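Local coordinates for protein catalase (Corynebacterium glutamicum, PDB 4B7H) that breaks hydrogen peroxide down to water and oxygen at a haem iron, and is inhibited by nitric oxide bound to that iron, at residues E66-F77 / F319-A327. Sequence-based numbering, arbitrary orientation.
Unlike the reference sequence in segment 319-327: Ile326 (reference Leu). With HEM (protoporphyrin IX containing Fe), chain E; NO (nitric oxide), chain F.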
loop_
_atom_site.group_PDB
_atom_site.type_symbol
_atom_site.label_atom_id
_atom_site.label_comp_id
_atom_site.label_asym_id
_atom_site.label_seq_id
_atom_site.Cartn_x
_atom_site.Cartn_y
_atom_site.Cartn_z
ATOM N N GLU A 66 -2.364 10.164 -7.597
ATOM C CA GLU A 66 -1.799 11.323 -8.276
ATOM C C GLU A 66 -1.203 12.259 -7.219
ATOM O O GLU A 66 -1.552 12.174 -6.035
ATOM C CB GLU A 66 -2.877 12.047 -9.100
ATOM C CG GLU A 66 -3.907 12.783 -8.241
ATOM C CD GLU A 66 -5.057 13.400 -9.037
ATOM O OE1 GLU A 66 -5.359 12.924 -10.160
ATOM O OE2 GLU A 66 -5.675 14.371 -8.527
ATOM N N ARG A 67 -0.308 13.154 -7.634
ATOM C CA ARG A 67 0.220 14.162 -6.722
ATOM C C ARG A 67 -0.886 15.033 -6.139
ATOM O O ARG A 67 -1.844 15.401 -6.840
ATOM C CB ARG A 67 1.158 15.108 -7.462
ATOM C CG ARG A 67 2.421 14.481 -7.953
ATOM C CD ARG A 67 2.963 15.357 -9.090
ATOM N NE ARG A 67 4.293 14.944 -9.514
ATOM C CZ ARG A 67 4.537 13.864 -10.250
ATOM N NH1 ARG A 67 3.532 13.090 -10.675
ATOM N NH2 ARG A 67 5.790 13.562 -10.570
ATOM N N ILE A 68 -0.728 15.407 -4.870
ATOM C CA ILE A 68 -1.496 16.516 -4.308
ATOM C C ILE A 68 -0.523 17.562 -3.755
ATOM O O ILE A 68 0.286 17.258 -2.871
ATOM C CB ILE A 68 -2.510 16.057 -3.218
ATOM C CG1 ILE A 68 -3.217 17.281 -2.624
ATOM C CG2 ILE A 68 -1.846 15.202 -2.124
ATOM C CD1 ILE A 68 -4.357 16.947 -1.653
ATOM N N PRO A 69 -0.539 18.790 -4.312
ATOM C CA PRO A 69 -1.221 19.231 -5.529
ATOM C C PRO A 69 -0.325 18.967 -6.747
ATOM O O PRO A 69 0.585 18.133 -6.650
ATOM C CB PRO A 69 -1.409 20.744 -5.286
ATOM C CG PRO A 69 -0.391 21.114 -4.201
ATOM C CD PRO A 69 0.325 19.855 -3.781
ATOM N N HIS A 70 -0.594 19.647 -7.863
ATOM C CA HIS A 70 0.193 19.548 -9.103
ATOM C C HIS A 70 0.021 18.190 -9.802
ATOM O O HIS A 70 0.930 17.711 -10.480
ATOM C CB HIS A 70 1.682 19.851 -8.880
ATOM C CG HIS A 70 1.981 21.264 -8.459
ATOM N ND1 HIS A 70 2.447 22.222 -9.338
ATOM C CD2 HIS A 70 1.946 21.860 -7.241
ATOM C CE1 HIS A 70 2.662 23.351 -8.686
ATOM N NE2 HIS A 70 2.360 23.162 -7.413
ATOM N N ALA A 71 -1.164 17.598 -9.673
ATOM C CA ALA A 71 -1.461 16.308 -10.305
ATOM C C ALA A 71 -1.288 16.291 -11.818
ATOM O O ALA A 71 -0.817 15.293 -12.369
ATOM C CB ALA A 71 -2.867 15.862 -9.958
ATOM N N LYS A 72 -1.712 17.368 -12.485
ATOM C CA LYS A 72 -1.718 17.432 -13.953
ATOM C C LYS A 72 -0.443 18.077 -14.476
ATOM O O LYS A 72 -0.255 19.287 -14.345
ATOM C CB LYS A 72 -2.917 18.242 -14.465
ATOM C CG LYS A 72 -2.996 18.302 -16.002
ATOM C CD LYS A 72 -3.532 16.976 -16.562
ATOM C CE LYS A 72 -3.390 16.829 -18.088
ATOM N NZ LYS A 72 -4.027 17.958 -18.839
ATOM N N GLY A 73 0.436 17.290 -15.077
ATOM C CA GLY A 73 1.678 17.839 -15.579
ATOM C C GLY A 73 2.328 16.982 -16.637
ATOM O O GLY A 73 1.791 15.940 -17.029
ATOM N N HIS A 74 3.500 17.417 -17.086
ATOM C CA HIS A 74 4.180 16.797 -18.214
ATOM C C HIS A 74 5.595 17.319 -18.195
ATOM O O HIS A 74 5.890 18.309 -17.517
ATOM C CB HIS A 74 3.505 17.200 -19.524
ATOM C CG HIS A 74 3.320 18.676 -19.655
ATOM N ND1 HIS A 74 2.235 19.335 -19.116
ATOM C CD2 HIS A 74 4.105 19.631 -20.210
ATOM C CE1 HIS A 74 2.345 20.630 -19.358
ATOM N NE2 HIS A 74 3.478 20.838 -20.005
ATOM N N GLY A 75 6.491 16.679 -18.930
ATOM C CA GLY A 75 7.867 17.108 -18.832
ATOM C C GLY A 75 8.781 16.664 -19.945
ATOM O O GLY A 75 8.342 16.169 -20.985
ATOM N N ALA A 76 10.072 16.844 -19.708
ATOM C CA ALA A 76 11.086 16.609 -20.721
ATOM C C ALA A 76 12.443 16.567 -20.064
ATOM O O ALA A 76 12.569 16.748 -18.853
ATOM C CB ALA A 76 11.047 17.711 -21.772
ATOM N N PHE A 77 13.462 16.328 -20.876
ATOM C CA PHE A 77 14.823 16.224 -20.388
ATOM C C PHE A 77 15.700 17.117 -21.239
ATOM O O PHE A 77 15.309 17.526 -22.331
ATOM C CB PHE A 77 15.292 14.760 -20.423
ATOM C CG PHE A 77 14.515 13.872 -19.500
ATOM C CD1 PHE A 77 13.282 13.363 -19.885
ATOM C CD2 PHE A 77 15.003 13.567 -18.236
ATOM C CE1 PHE A 77 12.550 12.550 -19.021
ATOM C CE2 PHE A 77 14.282 12.765 -17.366
ATOM C CZ PHE A 77 13.049 12.250 -17.762
ATOM N N PHE A 319 6.042 8.121 -20.559
ATOM C CA PHE A 319 5.494 9.207 -19.759
ATOM C C PHE A 319 5.260 8.791 -18.303
ATOM O O PHE A 319 5.681 9.476 -17.383
ATOM C CB PHE A 319 4.192 9.693 -20.402
ATOM C CG PHE A 319 3.554 10.849 -19.690
ATOM C CD1 PHE A 319 2.650 10.635 -18.661
ATOM C CD2 PHE A 319 3.850 12.151 -20.061
ATOM C CE1 PHE A 319 2.059 11.703 -18.002
ATOM C CE2 PHE A 319 3.260 13.227 -19.406
ATOM C CZ PHE A 319 2.370 12.999 -18.373
ATOM N N PHE A 320 4.566 7.677 -18.090
ATOM C CA PHE A 320 4.273 7.242 -16.730
ATOM C C PHE A 320 5.561 6.932 -15.977
ATOM O O PHE A 320 5.760 7.387 -14.842
ATOM C CB PHE A 320 3.354 6.017 -16.726
ATOM C CG PHE A 320 3.057 5.495 -15.346
ATOM C CD1 PHE A 320 1.968 5.980 -14.634
ATOM C CD2 PHE A 320 3.871 4.533 -14.754
ATOM C CE1 PHE A 320 1.683 5.501 -13.356
ATOM C CE2 PHE A 320 3.597 4.053 -13.479
ATOM C CZ PHE A 320 2.502 4.544 -12.779
ATOM N N ALA A 321 6.441 6.152 -16.600
ATOM C CA ALA A 321 7.622 5.672 -15.891
ATOM C C ALA A 321 8.587 6.790 -15.519
ATOM O O ALA A 321 9.257 6.703 -14.488
ATOM C CB ALA A 321 8.344 4.603 -16.696
ATOM N N GLN A 322 8.666 7.822 -16.361
ATOM C CA GLN A 322 9.698 8.852 -16.233
ATOM C C GLN A 322 9.201 10.224 -15.788
ATOM O O GLN A 322 9.991 11.026 -15.289
ATOM C CB GLN A 322 10.476 8.972 -17.545
ATOM C CG GLN A 322 11.222 7.696 -17.878
ATOM C CD GLN A 322 11.864 7.743 -19.239
ATOM O OE1 GLN A 322 11.261 8.206 -20.204
ATOM N NE2 GLN A 322 13.091 7.257 -19.326
ATOM N N ILE A 323 7.912 10.497 -15.988
ATOM C CA ILE A 323 7.315 11.776 -15.594
ATOM C C ILE A 323 6.348 11.586 -14.422
ATOM O O ILE A 323 6.499 12.227 -13.380
ATOM C CB ILE A 323 6.612 12.498 -16.769
ATOM C CG1 ILE A 323 7.593 12.721 -17.925
ATOM C CG2 ILE A 323 6.008 13.811 -16.299
ATOM C CD1 ILE A 323 8.812 13.566 -17.574
ATOM N N GLU A 324 5.374 10.687 -14.560
ATOM C CA GLU A 324 4.454 10.479 -13.441
ATOM C C GLU A 324 5.216 10.040 -12.189
ATOM O O GLU A 324 4.913 10.499 -11.086
ATOM C CB GLU A 324 3.335 9.486 -13.777
ATOM C CG GLU A 324 2.340 9.271 -12.627
ATOM C CD GLU A 324 1.500 10.501 -12.291
ATOM O OE1 GLU A 324 1.353 11.400 -13.154
ATOM O OE2 GLU A 324 0.984 10.576 -11.149
ATOM N N GLN A 325 6.220 9.181 -12.375
ATOM C CA GLN A 325 7.004 8.629 -11.265
ATOM C C GLN A 325 8.231 9.452 -10.857
ATOM O O GLN A 325 8.938 9.069 -9.918
ATOM C CB GLN A 325 7.483 7.212 -11.590
ATOM C CG GLN A 325 6.365 6.205 -11.712
ATOM C CD GLN A 325 6.867 4.777 -11.799
ATOM O OE1 GLN A 325 6.288 3.870 -11.191
ATOM N NE2 GLN A 325 7.947 4.563 -12.567
ATOM N N ILE A 326 8.529 10.548 -11.553
ATOM C CA ILE A 326 9.616 11.392 -11.071
ATOM C C ILE A 326 9.225 11.941 -9.701
ATOM O O ILE A 326 8.042 12.168 -9.423
ATOM C CB ILE A 326 10.023 12.502 -12.077
ATOM C CG1 ILE A 326 11.470 12.941 -11.823
ATOM C CG2 ILE A 326 9.069 13.704 -12.039
ATOM C CD1 ILE A 326 12.051 13.823 -12.918
ATOM N N ALA A 327 10.219 12.083 -8.832
ATOM C CA ALA A 327 9.980 12.523 -7.465
ATOM C C ALA A 327 10.793 13.784 -7.228
ATOM O O ALA A 327 11.905 13.736 -6.691
ATOM C CB ALA A 327 10.383 11.420 -6.477
HETATM C CHA HEM E . 4.106 19.561 -5.616
HETATM C CHB HEM E . 4.084 20.423 -0.843
HETATM C CHC HEM E . 4.579 25.149 -1.766
HETATM C CHD HEM E . 6.079 23.991 -6.192
HETATM C C1A HEM E . 4.041 19.383 -4.255
HETATM C C2A HEM E . 3.907 18.111 -3.571
HETATM C C3A HEM E . 3.919 18.362 -2.254
HETATM C C4A HEM E . 4.049 19.787 -2.063
HETATM C CMA HEM E . 3.821 17.367 -1.093
HETATM C CAA HEM E . 3.795 16.738 -4.270
HETATM C CBA HEM E . 5.191 16.189 -4.527
HETATM C CGA HEM E . 5.177 14.770 -5.032
HETATM O O1A HEM E . 6.033 14.462 -5.898
HETATM O O2A HEM E . 4.341 13.941 -4.588
HETATM C C1B HEM E . 4.188 21.783 -0.663
HETATM C C2B HEM E . 4.128 22.481 0.602
HETATM C C3B HEM E . 4.241 23.799 0.335
HETATM C C4B HEM E . 4.401 23.951 -1.095
HETATM C CMB HEM E . 3.939 21.781 1.963
HETATM C CAB HEM E . 4.267 25.006 1.291
HETATM C CBB HEM E . 4.692 24.909 2.550
HETATM C C1C HEM E . 5.201 25.240 -2.998
HETATM C C2C HEM E . 5.980 26.353 -3.522
HETATM C C3C HEM E . 6.388 26.010 -4.756
HETATM C C4C HEM E . 5.898 24.675 -5.026
HETATM C CMC HEM E . 6.243 27.680 -2.769
HETATM C CAC HEM E . 7.287 26.776 -5.758
HETATM C CBC HEM E . 8.224 27.656 -5.365
HETATM C C1D HEM E . 5.617 22.730 -6.453
HETATM C C2D HEM E . 5.744 22.106 -7.730
HETATM C C3D HEM E . 5.140 20.738 -7.569
HETATM C C4D HEM E . 4.711 20.648 -6.200
HETATM C CMD HEM E . 6.350 22.705 -8.997
HETATM C CAD HEM E . 5.062 19.680 -8.661
HETATM C CBD HEM E . 6.439 19.038 -8.808
HETATM C CGD HEM E . 6.319 18.084 -9.959
HETATM O O1D HEM E . 6.433 16.850 -9.752
HETATM O O2D HEM E . 6.084 18.561 -11.098
HETATM N NA HEM E . 4.134 20.391 -3.307
HETATM N NB HEM E . 4.352 22.700 -1.678
HETATM N NC HEM E . 5.177 24.227 -3.944
HETATM N ND HEM E . 4.996 21.852 -5.569
HETATM FE FE HEM E . 4.619 22.311 -3.646
HETATM N N NO F . 3.031 22.807 -3.982
HETATM O O NO F . 2.187 23.534 -3.982
HETATM O O HOH W 1 0.485 13.278 -10.546
HETATM O O HOH W 2 2.490 13.653 -14.498
#
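The guanidinium of Arg67 meets the end of helix 319-324 edge-on: water 1 and haem O1D lie near its plane, with Glu324 O also at the edge but tilted out of it. The Phe319 ring carries Ile323 CB over one face, while its edge meets Gly73 O, 3.3 Å from CZ. The His70 ring lies with one face over haem C3D and its edge toward the nitric oxide oxygen.

Extended from CG to NE (chi3 172°), Arg67 runs past the haem propionate. NE donates a hydrogen bond to haem O1D (2.9 Å), NH1 to Glu324 O (3.0 Å) and NH2 to Ile323 O (3.2 Å). The Glu324 carboxylate, turned 85° from the guanidinium, reaches NH1 through OE2 in a long salt bridge of 3.6 Å. Water 1 bridges the two groups, accepting from Arg67 N and NH1 and donating to Ala71 O and OE2.

Loop 67-70 lines the haem pocket, Pro69 and His70 beside the iron-bound nitric oxide, and leads into strand 73-82 of the catalase antiparallel sheet. Helix 319-324 packs there, Ile323 CD1 3.9 Å from Gly75 CA.

With Arg106 and Arg359, Arg67 anchors the haem; its charge probably offsets the propionate and Glu324.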